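Local coordinates for microtubule-associated protein 1 light chain 3 (Plasmodium falciparum, PDB 4EOY) that belongs to the ubiquitin-like Atg8 family of autophagy proteins and binds a peptide of the parasite's Atg3, at residues I32-E37 against G115-E120; M58-F63 against L101-L106; P45-K50 against H68-Q73. The protein carries 3 engineered substitutions. One frame throughout, in Å; residues are numbered along the deposited sequence.

How the interactions relate
Interactions 1 and 2 are buried, while interaction 3 lies at the surface. Interaction 1 pairs the two parallel central strands of the sheet by a regular ladder of backbone bonds. Interaction 2 joins the starts of helices 60-72 and 103-110 with two backbone bonds and an apolar cluster. It rests on interaction 1, where Met103 and Leu106 pack on Leu117. Interaction 3 ties the far part of helix 60-72 to the loop before strand 51-55, with a histidine side chain as donor. It reaches interaction 1 through the salt bridge between Lys50 and Glu37. Interactions 2 and 3 share helix 60-72 but do not touch.

Interaction 1 (I32-E37 against G115-E120); sequences IPVVIE and GYLYME. Engineered in segment 32-37: Ile36 (natural residue Cys).
Val35 packs against Tyr118 of the neighbouring strand and Tyr116 just before it. Its CB lies 4.3 Å from CD2 of Tyr118, whereas CG2 is modelled too close to the Tyr116 ring, its exact placing there doubtful. Its backbone is gripped as well: Val35 N donates to Leu117 O and Val35 O accepts from Met119 N, both at 3.0 Å. The ladder is completed by Leu117 N to Pro33 O, nearly straight at 176°, and by Glu37 N to Met119 O at 2.7 Å. This is the alternating pattern of a parallel pair of strands.

Leu117 points to the other face of the sheet, alongside Val34. Its CB and CD2 touch Val34 CG2, with CB at 4.0 Å, while CD2 also comes 4.2 Å from Ile32 CD1. Met103 of helix 103-110 packs on Leu117, so this face is the one covered by that helix.

Glu37 returns to the side of Val35. Its CB lies 4.1 Å from Glu120 CG, and its O makes a CA-H...O contact with Glu120 CA. The chain bends at chi2 (80°), bringing CD round, and OE1 reaches the edge of the Tyr118 ring, 4.1 Å from CD2; carboxylate and ring planes are 36° apart. The main charge partner is Lys50, whose NZ forms a salt bridge with OE2, and a bound calcium ion lies about 3 Å from the nearest atom of the Glu37 side chain.

At the other end, Pro33 and Tyr116 also pack on an aromatic side chain of the bound peptide. The chemistry thus divides by face: apolar contacts toward helix 103-110; on the reverse face Val35 and Pro33 among the tyrosines, with the Glu37 carboxylate, whose negative charge Lys50 and the calcium ion would be expected to offset, beside Tyr118 alone.

Interaction 2 (M58-F63 against L101-L106); sequences MLVGEF and LLMQDL
Val60 and Leu106 meet tip to tip, Val60 CG2 lying 3.5 Å from Leu106 CD1. The same methyl reaches Leu101 CB at 4.1 Å and touches the sulfur of Met103. The sulfur also lies 3.8 Å from Phe63 CD2, the two side chains crossing at about a right angle, in a Met-aromatic contact that is oblique to the ring, 48° off its normal. Met103 gets there by bending: chi2 of -62° turns SD aside, while its CG remains against Met58 O.

Two backbone bonds join the segments that carry these side chains. Met103 N donates to Met58 O at 2.9 Å and Val60 N to Leu101 O, also at 2.9 Å, so that Leu59 and Leu102 form a single bridge. Each of these leucines is the N-cap of its helix, and each has its own N-H held by an acid three residues on. Leu59 N bonds to Glu62 OE1 at 2.9 Å, from above the carboxylate plane, and Leu102 N makes a weak bond to Asp105 OD2.

Farther out, Pro97 packs on both Val60 and Leu106, and Val54, Val34 and Leu117 of the sheet lie against Met103. Phe63 rests on Val54 and Met119. Two helix starts tied side by side over one face of a mixed four-stranded sheet fit the ubiquitin-like beta-grasp fold of the Atg8 family.

Interaction 3 (P45-K50 against H68-Q73); sequences PIIEKK and HQHINQ
Ile47 laps the edge of the His70 imidazole, its CD1 in the ring plane and 3.8 Å from CD2. The two side chains cross at about a right angle. Chi1 of 62° sets Ile47 CG1 between the backbone N and the carbonyl carbon, while CG2 lies beside the N and rests on the helix backbone, 3.8 Å from Ile71 CA. CG2 also meets Ile71 CG1 at 4.2 Å.

His70 reaches past Ile47 to the loop backbone. With CG anti to its own N (chi1 -178°), its ring extends from the helix and NE2 donates to Lys49 O at 2.8 Å, with an angle of 157° at the hydrogen. The acceptor lies close to the ring plane, and the donor is tilted only slightly from the carbonyl plane. Phe52 meets the ring edge-to-face, a further restraint on how it is turned.

Pro45 marks the other end of the contact: its CG sits 3.2 Å from Ile71 O, and CD is 4.3 Å from Ile71 CG2. The engineered Ile36 of strand 31-38 packs on Ile71 from the sheet side. Lys49 and His70 both pack on an apolar side chain of the bound peptide, placing this end of the contact at the peptide-binding surface.

A single directed bond therefore joins helix to loop, flanked by apolar packing. It requires a proton on NE2 of His70, so the imidazole is either in the NE2-H tautomer or doubly protonated.

Interaction 1 (I32-E37 against G115-E120)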
# COMPACT_ATOMS: atom_id res chain seq x y z
N ILE A 32 -2.71 -7.87 7.12
CA ILE A 32 -3.42 -6.59 7.15
C ILE A 32 -3.69 -6.06 5.75
O ILE A 32 -2.84 -6.16 4.87
CB ILE A 32 -2.69 -5.53 8.01
CG1 ILE A 32 -1.33 -5.20 7.44
CG2 ILE A 32 -2.53 -6.06 9.43
CD1 ILE A 32 -0.71 -3.97 8.08
N PRO A 33 -4.91 -5.53 5.54
CA PRO A 33 -5.24 -4.98 4.24
C PRO A 33 -4.68 -3.57 4.06
O PRO A 33 -4.98 -2.67 4.86
CB PRO A 33 -6.77 -4.98 4.24
CG PRO A 33 -7.15 -4.89 5.67
CD PRO A 33 -6.09 -5.61 6.42
N VAL A 34 -3.88 -3.38 3.01
CA VAL A 34 -3.23 -2.12 2.73
C VAL A 34 -3.57 -1.68 1.32
O VAL A 34 -3.56 -2.50 0.40
CB VAL A 34 -1.70 -2.25 2.85
CG1 VAL A 34 -1.03 -0.95 2.46
CG2 VAL A 34 -1.33 -2.64 4.26
N VAL A 35 -3.89 -0.39 1.15
CA VAL A 35 -4.12 0.21 -0.15
C VAL A 35 -3.07 1.29 -0.38
O VAL A 35 -2.86 2.14 0.49
CB VAL A 35 -5.53 0.84 -0.26
CG1 VAL A 35 -5.82 1.27 -1.70
CG2 VAL A 35 -6.58 -0.16 0.20
N ILE A 36 -2.42 1.27 -1.54
CA ILE A 36 -1.39 2.27 -1.86
C ILE A 36 -1.93 3.34 -2.81
O ILE A 36 -2.59 3.03 -3.82
CB ILE A 36 -0.16 1.63 -2.52
CG1 ILE A 36 0.84 2.72 -2.94
CG2 ILE A 36 -0.55 0.89 -3.76
CD1 ILE A 36 2.23 2.19 -3.15
N GLU A 37 -1.63 4.60 -2.52
CA GLU A 37 -2.16 5.71 -3.31
C GLU A 37 -1.09 6.71 -3.69
O GLU A 37 -0.19 7.02 -2.89
CB GLU A 37 -3.26 6.41 -2.53
CG GLU A 37 -4.53 6.64 -3.33
CD GLU A 37 -5.42 5.41 -3.42
OE1 GLU A 37 -5.82 4.88 -2.36
OE2 GLU A 37 -5.72 5.00 -4.56
N GLY A 115 -11.39 0.12 7.73
CA GLY A 115 -10.63 -1.13 7.93
C GLY A 115 -9.29 -1.19 7.19
O GLY A 115 -8.48 -2.07 7.46
N TYR A 116 -9.07 -0.27 6.25
CA TYR A 116 -7.86 -0.26 5.42
C TYR A 116 -6.74 0.55 6.05
O TYR A 116 -6.98 1.55 6.73
CB TYR A 116 -8.16 0.31 4.02
CG TYR A 116 -8.79 -0.65 3.05
CD1 TYR A 116 -8.06 -1.72 2.53
CD2 TYR A 116 -10.12 -0.51 2.66
CE1 TYR A 116 -8.63 -2.64 1.65
CE2 TYR A 116 -10.71 -1.42 1.79
CZ TYR A 116 -9.95 -2.49 1.29
OH TYR A 116 -10.50 -3.40 0.41
N LEU A 117 -5.50 0.11 5.81
CA LEU A 117 -4.35 0.96 6.04
C LEU A 117 -4.01 1.67 4.73
O LEU A 117 -3.58 1.04 3.75
CB LEU A 117 -3.16 0.16 6.53
CG LEU A 117 -1.93 1.00 6.91
CD1 LEU A 117 -2.29 1.87 8.10
CD2 LEU A 117 -0.73 0.10 7.18
N TYR A 118 -4.19 2.98 4.72
CA TYR A 118 -3.92 3.78 3.53
C TYR A 118 -2.51 4.32 3.59
O TYR A 118 -2.09 4.90 4.61
CB TYR A 118 -4.90 4.94 3.41
CG TYR A 118 -6.28 4.52 2.95
CD1 TYR A 118 -7.25 4.13 3.86
CD2 TYR A 118 -6.62 4.54 1.61
CE1 TYR A 118 -8.50 3.75 3.44
CE2 TYR A 118 -7.88 4.17 1.18
CZ TYR A 118 -8.82 3.77 2.11
OH TYR A 118 -10.07 3.38 1.67
N MET A 119 -1.76 4.07 2.53
CA MET A 119 -0.39 4.55 2.43
C MET A 119 -0.20 5.26 1.09
O MET A 119 -0.84 4.92 0.09
CB MET A 119 0.59 3.38 2.55
CG MET A 119 0.59 2.76 3.95
SD MET A 119 1.90 1.55 4.06
CE MET A 119 3.38 2.58 4.08
N GLU A 120 0.66 6.27 1.08
CA GLU A 120 0.78 7.11 -0.11
C GLU A 120 2.20 7.27 -0.53
O GLU A 120 3.09 7.24 0.30
CB GLU A 120 0.17 8.49 0.16
CG GLU A 120 -1.33 8.46 0.43
CD GLU A 120 -1.90 9.82 0.70
OE1 GLU A 120 -1.31 10.55 1.52
OE2 GLU A 120 -2.95 10.17 0.09

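Interaction 2 (M58-F63 against L101-L106)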
# COMPACT_ATOMS: atom_id res chain seq x y z
N MET A 58 5.74 -8.58 9.28
CA MET A 58 6.66 -7.94 8.33
C MET A 58 7.08 -6.56 8.84
O MET A 58 6.24 -5.74 9.23
CB MET A 58 6.01 -7.77 6.95
CG MET A 58 6.84 -6.96 5.97
SD MET A 58 6.30 -7.11 4.24
CE MET A 58 6.96 -8.74 3.85
N LEU A 59 8.38 -6.28 8.77
CA LEU A 59 8.89 -4.98 9.18
C LEU A 59 8.52 -3.91 8.17
O LEU A 59 8.46 -4.16 6.97
CB LEU A 59 10.41 -5.03 9.35
CG LEU A 59 10.89 -5.88 10.51
CD1 LEU A 59 12.39 -6.14 10.39
CD2 LEU A 59 10.54 -5.20 11.83
N VAL A 60 8.29 -2.70 8.67
CA VAL A 60 7.93 -1.58 7.81
C VAL A 60 9.04 -1.37 6.78
O VAL A 60 8.76 -1.26 5.59
CB VAL A 60 7.65 -0.29 8.62
CG1 VAL A 60 7.46 0.91 7.71
CG2 VAL A 60 6.42 -0.47 9.48
N GLY A 61 10.28 -1.36 7.24
CA GLY A 61 11.43 -1.22 6.34
C GLY A 61 11.45 -2.25 5.22
O GLY A 61 11.86 -1.95 4.10
N GLU A 62 11.02 -3.47 5.52
CA GLU A 62 10.96 -4.52 4.51
C GLU A 62 9.85 -4.24 3.51
O GLU A 62 10.04 -4.35 2.30
CB GLU A 62 10.76 -5.89 5.17
CG GLU A 62 11.91 -6.32 6.07
CD GLU A 62 11.59 -7.54 6.93
OE1 GLU A 62 10.40 -7.78 7.23
OE2 GLU A 62 12.54 -8.24 7.34
N PHE A 63 8.67 -3.86 4.02
CA PHE A 63 7.54 -3.57 3.14
C PHE A 63 7.80 -2.35 2.25
O PHE A 63 7.40 -2.34 1.05
CB PHE A 63 6.27 -3.35 3.94
CG PHE A 63 5.08 -3.04 3.08
CD1 PHE A 63 4.61 -3.98 2.17
CD2 PHE A 63 4.45 -1.80 3.15
CE1 PHE A 63 3.52 -3.71 1.37
CE2 PHE A 63 3.36 -1.53 2.34
CZ PHE A 63 2.89 -2.48 1.46
N LEU A 101 9.50 -0.64 12.95
CA LEU A 101 8.23 -1.10 13.52
C LEU A 101 7.70 -2.28 12.70
O LEU A 101 8.19 -2.54 11.60
CB LEU A 101 7.19 0.03 13.49
CG LEU A 101 7.38 1.22 14.44
CD1 LEU A 101 6.29 2.27 14.25
CD2 LEU A 101 7.44 0.77 15.90
N LEU A 102 6.72 -2.97 13.27
CA LEU A 102 5.96 -4.01 12.56
C LEU A 102 4.84 -3.37 11.76
O LEU A 102 4.33 -2.32 12.12
CB LEU A 102 5.35 -5.01 13.54
CG LEU A 102 6.25 -5.84 14.44
CD1 LEU A 102 5.37 -6.72 15.32
CD2 LEU A 102 7.25 -6.69 13.67
N MET A 103 4.43 -4.03 10.68
CA MET A 103 3.30 -3.55 9.88
C MET A 103 1.99 -3.62 10.65
O MET A 103 1.04 -2.91 10.33
CB MET A 103 3.17 -4.34 8.56
CG MET A 103 4.13 -3.90 7.45
SD MET A 103 3.89 -2.18 6.91
CE MET A 103 2.19 -2.13 6.39
N GLN A 104 1.92 -4.47 11.67
CA GLN A 104 0.76 -4.48 12.54
C GLN A 104 0.64 -3.16 13.30
O GLN A 104 -0.47 -2.68 13.52
CB GLN A 104 0.82 -5.65 13.52
CG GLN A 104 -0.39 -5.76 14.44
CD GLN A 104 -1.67 -6.13 13.70
OE1 GLN A 104 -1.62 -6.73 12.61
NE2 GLN A 104 -2.82 -5.79 14.28
N ASP A 105 1.78 -2.61 13.72
CA ASP A 105 1.79 -1.40 14.52
C ASP A 105 1.19 -0.25 13.71
O ASP A 105 0.27 0.43 14.17
CB ASP A 105 3.20 -1.09 14.99
CG ASP A 105 3.66 -2.04 16.07
OD1 ASP A 105 2.84 -2.33 16.99
OD2 ASP A 105 4.83 -2.49 16.00
N LEU A 106 1.67 -0.09 12.49
CA LEU A 106 1.10 0.87 11.57
C LEU A 106 -0.40 0.68 11.47
O LEU A 106 -1.16 1.66 11.50
CB LEU A 106 1.73 0.75 10.18
CG LEU A 106 2.84 1.76 9.88
CD1 LEU A 106 3.96 1.61 10.89
CD2 LEU A 106 3.35 1.63 8.45

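Interaction 3 (P45-K50 against H68-Q73)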
# COMPACT_ATOMS: atom_id res chain seq x y z
N PRO A 45 4.77 6.50 -11.82
CA PRO A 45 3.62 5.93 -12.50
C PRO A 45 2.47 5.57 -11.55
O PRO A 45 2.69 5.28 -10.38
CB PRO A 45 4.20 4.66 -13.14
CG PRO A 45 5.28 4.24 -12.20
CD PRO A 45 5.87 5.52 -11.67
N ILE A 46 1.26 5.56 -12.08
CA ILE A 46 0.11 5.09 -11.33
C ILE A 46 0.08 3.57 -11.43
O ILE A 46 -0.06 3.02 -12.53
CB ILE A 46 -1.19 5.68 -11.88
CG1 ILE A 46 -1.20 7.19 -11.68
CG2 ILE A 46 -2.38 5.07 -11.16
CD1 ILE A 46 -2.30 7.91 -12.42
N ILE A 47 0.25 2.89 -10.30
CA ILE A 47 0.23 1.43 -10.25
C ILE A 47 -1.21 0.93 -10.43
O ILE A 47 -2.14 1.49 -9.84
CB ILE A 47 0.88 0.86 -8.96
CG1 ILE A 47 0.14 1.32 -7.69
CG2 ILE A 47 2.33 1.28 -8.89
CD1 ILE A 47 0.83 0.91 -6.39
N GLU A 48 -1.38 -0.09 -11.27
CA GLU A 48 -2.69 -0.66 -11.55
C GLU A 48 -3.15 -1.58 -10.43
O GLU A 48 -4.35 -1.67 -10.16
CB GLU A 48 -2.68 -1.42 -12.88
CG GLU A 48 -2.26 -0.56 -14.07
CD GLU A 48 -2.52 -1.23 -15.41
OE1 GLU A 48 -2.35 -2.46 -15.50
OE2 GLU A 48 -2.89 -0.51 -16.36
N LYS A 49 -2.19 -2.26 -9.80
CA LYS A 49 -2.45 -3.10 -8.63
C LYS A 49 -1.96 -2.42 -7.35
O LYS A 49 -0.75 -2.19 -7.18
CB LYS A 49 -1.81 -4.49 -8.79
CG LYS A 49 -2.70 -5.45 -9.58
CD LYS A 49 -2.22 -6.89 -9.50
CE LYS A 49 -1.41 -7.29 -10.72
NZ LYS A 49 -2.23 -7.40 -11.96
N LYS A 50 -2.90 -2.08 -6.47
CA LYS A 50 -2.62 -1.24 -5.31
C LYS A 50 -3.11 -1.78 -3.97
O LYS A 50 -2.92 -1.12 -2.94
CB LYS A 50 -3.20 0.16 -5.54
CG LYS A 50 -4.70 0.19 -5.74
CD LYS A 50 -5.16 1.61 -6.01
CE LYS A 50 -6.67 1.75 -5.90
NZ LYS A 50 -7.06 3.20 -5.99
N HIS A 68 8.88 -0.00 -3.01
CA HIS A 68 9.77 0.72 -3.91
C HIS A 68 9.88 0.02 -5.24
O HIS A 68 9.79 0.66 -6.29
CB HIS A 68 11.17 0.81 -3.30
CG HIS A 68 12.04 1.89 -3.91
ND1 HIS A 68 12.35 1.93 -5.22
CD2 HIS A 68 12.71 2.97 -3.32
CE1 HIS A 68 13.15 2.99 -5.47
NE2 HIS A 68 13.37 3.63 -4.31
N GLN A 69 10.09 -1.29 -5.20
CA GLN A 69 10.26 -2.09 -6.42
C GLN A 69 8.97 -2.12 -7.21
O GLN A 69 8.96 -1.85 -8.41
CB GLN A 69 10.68 -3.52 -6.09
CG GLN A 69 11.94 -3.64 -5.24
CD GLN A 69 13.09 -2.87 -5.83
OE1 GLN A 69 13.44 -3.08 -6.99
NE2 GLN A 69 13.70 -1.98 -5.05
N HIS A 70 7.87 -2.43 -6.52
CA HIS A 70 6.56 -2.52 -7.20
C HIS A 70 6.26 -1.25 -7.96
O HIS A 70 5.93 -1.30 -9.17
CB HIS A 70 5.47 -2.86 -6.19
CG HIS A 70 4.10 -3.01 -6.79
ND1 HIS A 70 3.74 -4.07 -7.54
CD2 HIS A 70 2.97 -2.19 -6.70
CE1 HIS A 70 2.46 -3.94 -7.94
NE2 HIS A 70 1.98 -2.79 -7.42
N ILE A 71 6.39 -0.10 -7.31
CA ILE A 71 6.05 1.17 -7.95
C ILE A 71 6.91 1.43 -9.19
O ILE A 71 6.45 2.04 -10.17
CB ILE A 71 6.18 2.36 -6.98
CG1 ILE A 71 5.14 2.24 -5.86
CG2 ILE A 71 6.00 3.69 -7.73
CD1 ILE A 71 5.49 3.00 -4.59
N ASN A 72 8.15 0.95 -9.15
CA ASN A 72 9.09 1.16 -10.24
C ASN A 72 9.14 0.06 -11.32
O ASN A 72 9.91 0.17 -12.25
CB ASN A 72 10.49 1.40 -9.66
CG ASN A 72 10.60 2.74 -8.99
OD1 ASN A 72 10.06 3.73 -9.47
ND2 ASN A 72 11.30 2.78 -7.87
N GLN A 73 8.30 -0.97 -11.17
CA GLN A 73 8.25 -2.09 -12.11
C GLN A 73 6.99 -2.02 -12.94
O GLN A 73 5.93 -1.65 -12.42
CB GLN A 73 8.28 -3.43 -11.38
CG GLN A 73 9.67 -3.83 -10.92
CD GLN A 73 9.66 -5.05 -10.02
OE1 GLN A 73 8.70 -5.82 -10.00
NE2 GLN A 73 10.74 -5.21 -9.24